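Local structure of potential RNA-dependent RNA polymerase (Human picobirnavirus, 5I62) at residues I450-K455 and N523-Q528; F482-A487 and A529-R534. The protein copies RNA from an RNA template, adding ribonucleotides to the growing strand, and serves both transcription and genome replication of a small double-stranded RNA virus. All coordinates share one frame; numbering follows the deposited sequence.

Contact 1 (I450-K455 and N523-Q528); sequences IIENVK and NWWVVQ
Glu452 drives its carboxylate into the first turn of helix 525-532, where each oxygen takes one backbone N-H. OE1 accepts from Val526 N at 2.8 Å, with an N-H...O angle of 160°, and OE2 accepts from Trp525 N at 2.9 Å. Both donors come in on the syn side of their oxygen, a little out of the carboxylate plane, and the carboxylate spans the two successive amides. CG lies anti to the backbone N (chi1 -178°), and a bend at chi2 swings the carboxylate round to the helix start.

Trp524, at the N-cap position, lays one indole face against this side chain. Glu452 CG sits over the five-membered ring, 4.0 Å from its centroid in a CH-pi contact, and the carboxylate and ring planes are 10° apart, nearly parallel. Trp525 meets the same residue differently, with OE1 at the edge of its ring, close to the ring plane. One face of that indole takes Lys455 CA, off-centre over the six-membered ring, while Lys455 CB packs 3.8 Å from Trp525 CE3. Beyond, Ile451 CG2 touches both Val526 CG2, 3.7 Å away, and Trp525 CZ3, and the Ile451 and Val526 side chains cross at about a right angle. Helix 460-469 adds Leu464 against Val526 and Lys460 in a cation-pi contact with Trp525. This C-terminal helical packing is consistent with the thumb of RNA-dependent RNA polymerases.

Lys455 NZ makes its salt bridge to Glu238 and lies only at long range, 3.6 Å, from Glu452 OE2. Chemically, a buried acid here has its two oxygens occupied by amides at a helix N-terminus. The positive end of the helix dipole and the nearby lysine would both be expected to stabilise the carboxylate as an anion.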
loop_
_atom_site.group_PDB
_atom_site.type_symbol
_atom_site.label_atom_id
_atom_site.label_comp_id
_atom_site.label_asym_id
_atom_site.label_seq_id
_atom_site.Cartn_x
_atom_site.Cartn_y
_atom_site.Cartn_z
ATOM N N ILE A 450 -13.641 1.139 8.416
ATOM C CA ILE A 450 -12.956 0.027 9.073
ATOM C C ILE A 450 -13.877 -1.179 9.158
ATOM O O ILE A 450 -13.504 -2.293 8.777
ATOM C CB ILE A 450 -12.455 0.439 10.471
ATOM C CG1 ILE A 450 -11.348 1.494 10.363
ATOM C CG2 ILE A 450 -11.974 -0.792 11.248
ATOM C CD1 ILE A 450 -11.102 2.259 11.669
ATOM N N ILE A 451 -15.094 -0.970 9.665
ATOM C CA ILE A 451 -16.010 -2.082 9.909
ATOM C C ILE A 451 -16.400 -2.758 8.601
ATOM O O ILE A 451 -16.585 -3.979 8.554
ATOM C CB ILE A 451 -17.246 -1.600 10.700
ATOM C CG1 ILE A 451 -16.845 -1.218 12.126
ATOM C CG2 ILE A 451 -18.356 -2.673 10.707
ATOM C CD1 ILE A 451 -17.847 -0.296 12.863
ATOM N N GLU A 452 -16.490 -1.988 7.511
ATOM C CA GLU A 452 -16.887 -2.566 6.228
ATOM C C GLU A 452 -15.984 -3.735 5.834
ATOM O O GLU A 452 -16.430 -4.662 5.151
ATOM C CB GLU A 452 -16.895 -1.480 5.144
ATOM C CG GLU A 452 -17.336 -1.931 3.727
ATOM C CD GLU A 452 -18.713 -2.607 3.678
ATOM O OE1 GLU A 452 -19.436 -2.613 4.701
ATOM O OE2 GLU A 452 -19.080 -3.128 2.592
ATOM N N ASN A 453 -14.734 -3.731 6.300
ATOM C CA ASN A 453 -13.796 -4.798 5.970
ATOM C C ASN A 453 -14.266 -6.170 6.440
ATOM O O ASN A 453 -13.935 -7.176 5.805
ATOM C CB ASN A 453 -12.429 -4.482 6.563
ATOM C CG ASN A 453 -11.776 -3.309 5.898
ATOM O OD1 ASN A 453 -11.652 -3.277 4.675
ATOM N ND2 ASN A 453 -11.372 -2.327 6.686
ATOM N N VAL A 454 -15.031 -6.247 7.534
ATOM C CA VAL A 454 -15.397 -7.549 8.096
ATOM C C VAL A 454 -16.719 -8.054 7.522
ATOM O O VAL A 454 -17.366 -8.926 8.105
ATOM C CB VAL A 454 -15.436 -7.509 9.636
ATOM C CG1 VAL A 454 -14.140 -6.910 10.189
ATOM C CG2 VAL A 454 -16.650 -6.703 10.133
ATOM N N LYS A 455 -17.095 -7.556 6.346
ATOM C CA LYS A 455 -18.396 -7.862 5.746
ATOM C C LYS A 455 -18.604 -9.342 5.407
ATOM O O LYS A 455 -19.731 -9.715 5.067
ATOM C CB LYS A 455 -18.589 -7.044 4.479
ATOM C CG LYS A 455 -17.648 -7.496 3.364
ATOM C CD LYS A 455 -17.451 -6.423 2.313
ATOM C CE LYS A 455 -18.275 -6.711 1.080
ATOM N NZ LYS A 455 -18.181 -5.605 0.093
ATOM N N ASN A 523 -23.446 1.632 -1.054
ATOM C CA ASN A 523 -23.597 0.204 -1.294
ATOM C C ASN A 523 -22.895 -0.668 -0.256
ATOM O O ASN A 523 -22.937 -1.899 -0.377
ATOM C CB ASN A 523 -23.074 -0.153 -2.691
ATOM C CG ASN A 523 -23.618 -1.482 -3.197
ATOM O OD1 ASN A 523 -24.834 -1.712 -3.175
ATOM N ND2 ASN A 523 -22.721 -2.365 -3.653
ATOM N N TRP A 524 -22.258 -0.084 0.758
ATOM C CA TRP A 524 -21.526 -0.902 1.722
ATOM C C TRP A 524 -22.473 -1.777 2.538
ATOM O O TRP A 524 -23.589 -1.368 2.881
ATOM C CB TRP A 524 -20.694 -0.025 2.665
ATOM C CG TRP A 524 -19.498 0.625 2.043
ATOM C CD1 TRP A 524 -19.077 0.515 0.748
ATOM C CD2 TRP A 524 -18.557 1.483 2.700
ATOM N NE1 TRP A 524 -17.936 1.257 0.558
ATOM C CE2 TRP A 524 -17.596 1.861 1.740
ATOM C CE3 TRP A 524 -18.437 1.970 4.006
ATOM C CZ2 TRP A 524 -16.532 2.701 2.044
ATOM C CZ3 TRP A 524 -17.384 2.804 4.305
ATOM C CH2 TRP A 524 -16.443 3.163 3.328
ATOM N N TRP A 525 -22.004 -2.985 2.865
ATOM C CA TRP A 525 -22.754 -3.878 3.739
ATOM C C TRP A 525 -23.082 -3.223 5.079
ATOM O O TRP A 525 -24.202 -3.355 5.593
ATOM C CB TRP A 525 -21.969 -5.172 3.980
ATOM C CG TRP A 525 -22.420 -5.852 5.232
ATOM C CD1 TRP A 525 -23.537 -6.618 5.391
ATOM C CD2 TRP A 525 -21.799 -5.778 6.530
ATOM N NE1 TRP A 525 -23.642 -7.042 6.697
ATOM C CE2 TRP A 525 -22.591 -6.538 7.416
ATOM C CE3 TRP A 525 -20.648 -5.149 7.021
ATOM C CZ2 TRP A 525 -22.273 -6.688 8.763
ATOM C CZ3 TRP A 525 -20.334 -5.297 8.363
ATOM C CH2 TRP A 525 -21.142 -6.062 9.216
ATOM N N VAL A 526 -22.104 -2.532 5.680
ATOM C CA VAL A 526 -22.315 -1.996 7.022
ATOM C C VAL A 526 -23.411 -0.937 7.004
ATOM O O VAL A 526 -24.177 -0.804 7.967
ATOM C CB VAL A 526 -20.995 -1.443 7.610
ATOM C CG1 VAL A 526 -20.475 -0.267 6.782
ATOM C CG2 VAL A 526 -21.191 -1.005 9.071
ATOM N N VAL A 527 -23.511 -0.178 5.910
ATOM C CA VAL A 527 -24.586 0.800 5.770
ATOM C C VAL A 527 -25.934 0.092 5.694
ATOM O O VAL A 527 -26.901 0.484 6.360
ATOM C CB VAL A 527 -24.340 1.691 4.537
ATOM C CG1 VAL A 527 -25.524 2.615 4.300
ATOM C CG2 VAL A 527 -23.052 2.507 4.710
ATOM N N GLN A 528 -26.009 -0.975 4.892
ATOM C CA GLN A 528 -27.237 -1.759 4.816
ATOM C C GLN A 528 -27.571 -2.389 6.162
ATOM O O GLN A 528 -28.739 -2.423 6.571
ATOM C CB GLN A 528 -27.111 -2.835 3.740
ATOM C CG GLN A 528 -28.373 -3.682 3.589
ATOM C CD GLN A 528 -28.136 -4.978 2.827
ATOM O OE1 GLN A 528 -27.009 -5.299 2.450
ATOM N NE2 GLN A 528 -29.216 -5.725 2.585
#

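Contact 2 (F482-A487 and A529-R534); sequences FLDNIA and ALKSRR
Asp484 OD1 receives the guanidinium of Arg534, the last residue of the chain, in a salt bridge. NH1 makes the main bond, 3.1 Å to OD1 with an N-H...O angle of 159°, and NH2 adds a weak one to the same oxygen. OD1 lies in the guanidinium plane, yet NH1 stands well above the carboxylate plane, and the two flat groups are turned 60° apart. Deeper in, Leu483 CD1 touches Leu530 CB at 3.8 Å, their side chains crossing at about a right angle.

Lys531 is extended beyond CG; its CG lies over the Arg534 guanidinium near the rim of one face, and its CE comes to 3.5 Å from Leu483 O. Its NZ stays 4.5 Å from Asp484 OD1, where some attraction would be expected, but beyond a salt bridge.

Behind this shell, Ala529 O accepts from Ser532 OG and Arg533 NH1 on opposite faces of its carbonyl plane, near the end of helix 525-532. Arg533 also bridges to Asp465 and Glu461 of helix 460-469, whose Ile468 packs on Leu530. Helix 441-451 adds Leu448 against Leu530 and Leu445 against Phe482 and Ile486, plain packing within what is probably the thumb.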
loop_
_atom_site.group_PDB
_atom_site.type_symbol
_atom_site.label_atom_id
_atom_site.label_comp_id
_atom_site.label_asym_id
_atom_site.label_seq_id
_atom_site.Cartn_x
_atom_site.Cartn_y
_atom_site.Cartn_z
ATOM N N PHE A 482 -27.915 11.138 8.479
ATOM C CA PHE A 482 -26.566 10.756 8.070
ATOM C C PHE A 482 -26.578 9.544 7.142
ATOM O O PHE A 482 -26.041 9.593 6.029
ATOM C CB PHE A 482 -25.714 10.485 9.304
ATOM C CG PHE A 482 -24.315 10.072 8.989
ATOM C CD1 PHE A 482 -23.393 10.998 8.540
ATOM C CD2 PHE A 482 -23.921 8.757 9.145
ATOM C CE1 PHE A 482 -22.097 10.621 8.248
ATOM C CE2 PHE A 482 -22.621 8.374 8.867
ATOM C CZ PHE A 482 -21.709 9.308 8.413
ATOM N N LEU A 483 -27.182 8.443 7.588
ATOM C CA LEU A 483 -27.169 7.219 6.790
ATOM C C LEU A 483 -27.902 7.414 5.463
ATOM O O LEU A 483 -27.486 6.877 4.427
ATOM C CB LEU A 483 -27.782 6.071 7.587
ATOM C CG LEU A 483 -26.907 5.513 8.718
ATOM C CD1 LEU A 483 -27.610 4.367 9.422
ATOM C CD2 LEU A 483 -25.548 5.064 8.177
ATOM N N ASP A 484 -28.991 8.189 5.477
ATOM C CA ASP A 484 -29.778 8.432 4.272
ATOM C C ASP A 484 -29.055 9.301 3.253
ATOM O O ASP A 484 -29.458 9.323 2.087
ATOM C CB ASP A 484 -31.108 9.087 4.636
ATOM C CG ASP A 484 -32.118 8.093 5.176
ATOM O OD1 ASP A 484 -31.957 6.887 4.899
ATOM O OD2 ASP A 484 -33.066 8.513 5.879
ATOM N N ASN A 485 -28.021 10.039 3.662
ATOM C CA ASN A 485 -27.306 10.932 2.759
ATOM C C ASN A 485 -25.819 10.600 2.728
ATOM O O ASN A 485 -24.982 11.491 2.558
ATOM C CB ASN A 485 -27.522 12.397 3.154
ATOM C CG ASN A 485 -28.975 12.713 3.510
ATOM O OD1 ASN A 485 -29.281 13.129 4.629
ATOM N ND2 ASN A 485 -29.879 12.512 2.552
ATOM N N ILE A 486 -25.479 9.315 2.864
ATOM C CA ILE A 486 -24.123 8.953 3.267
ATOM C C ILE A 486 -23.118 9.217 2.151
ATOM O O ILE A 486 -21.990 9.653 2.414
ATOM C CB ILE A 486 -24.064 7.496 3.766
ATOM C CG1 ILE A 486 -22.659 7.182 4.264
ATOM C CG2 ILE A 486 -24.455 6.509 2.690
ATOM C CD1 ILE A 486 -22.464 7.418 5.723
ATOM N N ALA A 487 -23.495 8.962 0.896
ATOM C CA ALA A 487 -22.615 9.338 -0.208
ATOM C C ALA A 487 -22.297 10.831 -0.153
ATOM O O ALA A 487 -21.140 11.240 -0.314
ATOM C CB ALA A 487 -23.247 8.953 -1.547
ATOM N N ALA A 529 -26.558 -2.895 6.869
ATOM C CA ALA A 529 -26.812 -3.534 8.157
ATOM C C ALA A 529 -27.309 -2.528 9.193
ATOM O O ALA A 529 -28.214 -2.829 9.982
ATOM C CB ALA A 529 -25.549 -4.244 8.643
ATOM N N LEU A 530 -26.729 -1.328 9.216
ATOM C CA LEU A 530 -27.190 -0.308 10.154
ATOM C C LEU A 530 -28.626 0.125 9.842
ATOM O O LEU A 530 -29.477 0.179 10.737
ATOM C CB LEU A 530 -26.241 0.884 10.123
ATOM C CG LEU A 530 -24.883 0.603 10.759
ATOM C CD1 LEU A 530 -23.909 1.707 10.389
ATOM C CD2 LEU A 530 -25.029 0.480 12.276
ATOM N N LYS A 531 -28.906 0.450 8.573
ATOM C CA LYS A 531 -30.260 0.826 8.166
ATOM C C LYS A 531 -31.281 -0.250 8.511
ATOM O O LYS A 531 -32.444 0.063 8.787
ATOM C CB LYS A 531 -30.309 1.098 6.667
ATOM C CG LYS A 531 -29.675 2.394 6.218
ATOM C CD LYS A 531 -29.806 2.520 4.709
ATOM C CE LYS A 531 -29.334 3.866 4.218
ATOM N NZ LYS A 531 -29.358 3.900 2.735
ATOM N N SER A 532 -30.884 -1.522 8.475
ATOM C CA SER A 532 -31.815 -2.574 8.854
ATOM C C SER A 532 -32.096 -2.582 10.352
ATOM O O SER A 532 -33.080 -3.185 10.785
ATOM C CB SER A 532 -31.280 -3.932 8.415
ATOM O OG SER A 532 -30.522 -4.522 9.453
ATOM N N ARG A 533 -31.253 -1.932 11.149
ATOM C CA ARG A 533 -31.449 -1.833 12.587
ATOM C C ARG A 533 -32.287 -0.619 12.978
ATOM O O ARG A 533 -32.406 -0.324 14.172
ATOM C CB ARG A 533 -30.094 -1.796 13.300
ATOM C CG ARG A 533 -29.472 -3.175 13.524
ATOM C CD ARG A 533 -27.953 -3.083 13.582
ATOM N NE ARG A 533 -27.321 -4.356 13.915
ATOM C CZ ARG A 533 -27.116 -5.346 13.045
ATOM N NH1 ARG A 533 -27.505 -5.217 11.779
ATOM N NH2 ARG A 533 -26.516 -6.466 13.438
ATOM N N ARG A 534 -32.850 0.091 12.002
ATOM C CA ARG A 534 -33.744 1.221 12.259
ATOM C C ARG A 534 -35.189 0.761 12.418
ATOM O O ARG A 534 -35.514 0.014 13.337
ATOM C CB ARG A 534 -33.659 2.249 11.132
ATOM C CG ARG A 534 -32.360 3.009 11.108
ATOM C CD ARG A 534 -32.364 4.123 10.090
ATOM N NE ARG A 534 -32.659 3.670 8.735
ATOM C CZ ARG A 534 -32.438 4.404 7.649
ATOM N NH1 ARG A 534 -31.910 5.618 7.760
ATOM N NH2 ARG A 534 -32.733 3.925 6.449
#

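Following the chain from the N terminus, helix 441-451 runs into 450-455, helix 460-469 comes next, and 482-487 leads into helix 486-491. After the unmodelled 493-519 the chain resumes at 520, passes through 523-528 and ends at 534. Contact 1 closes the longer loop, with 67 residues between its segments, and contact 2 the shorter, with 41. The two cross rather than nest, because 482-487 falls inside the first loop while 529-534 lies beyond it. Both use helix 525-532, contact 1 at its start and contact 2 at its end, with centres about 11 Å apart. Together they fasten the C-terminal helix to the end of helix 441-451 and to the turn before helix 486-491.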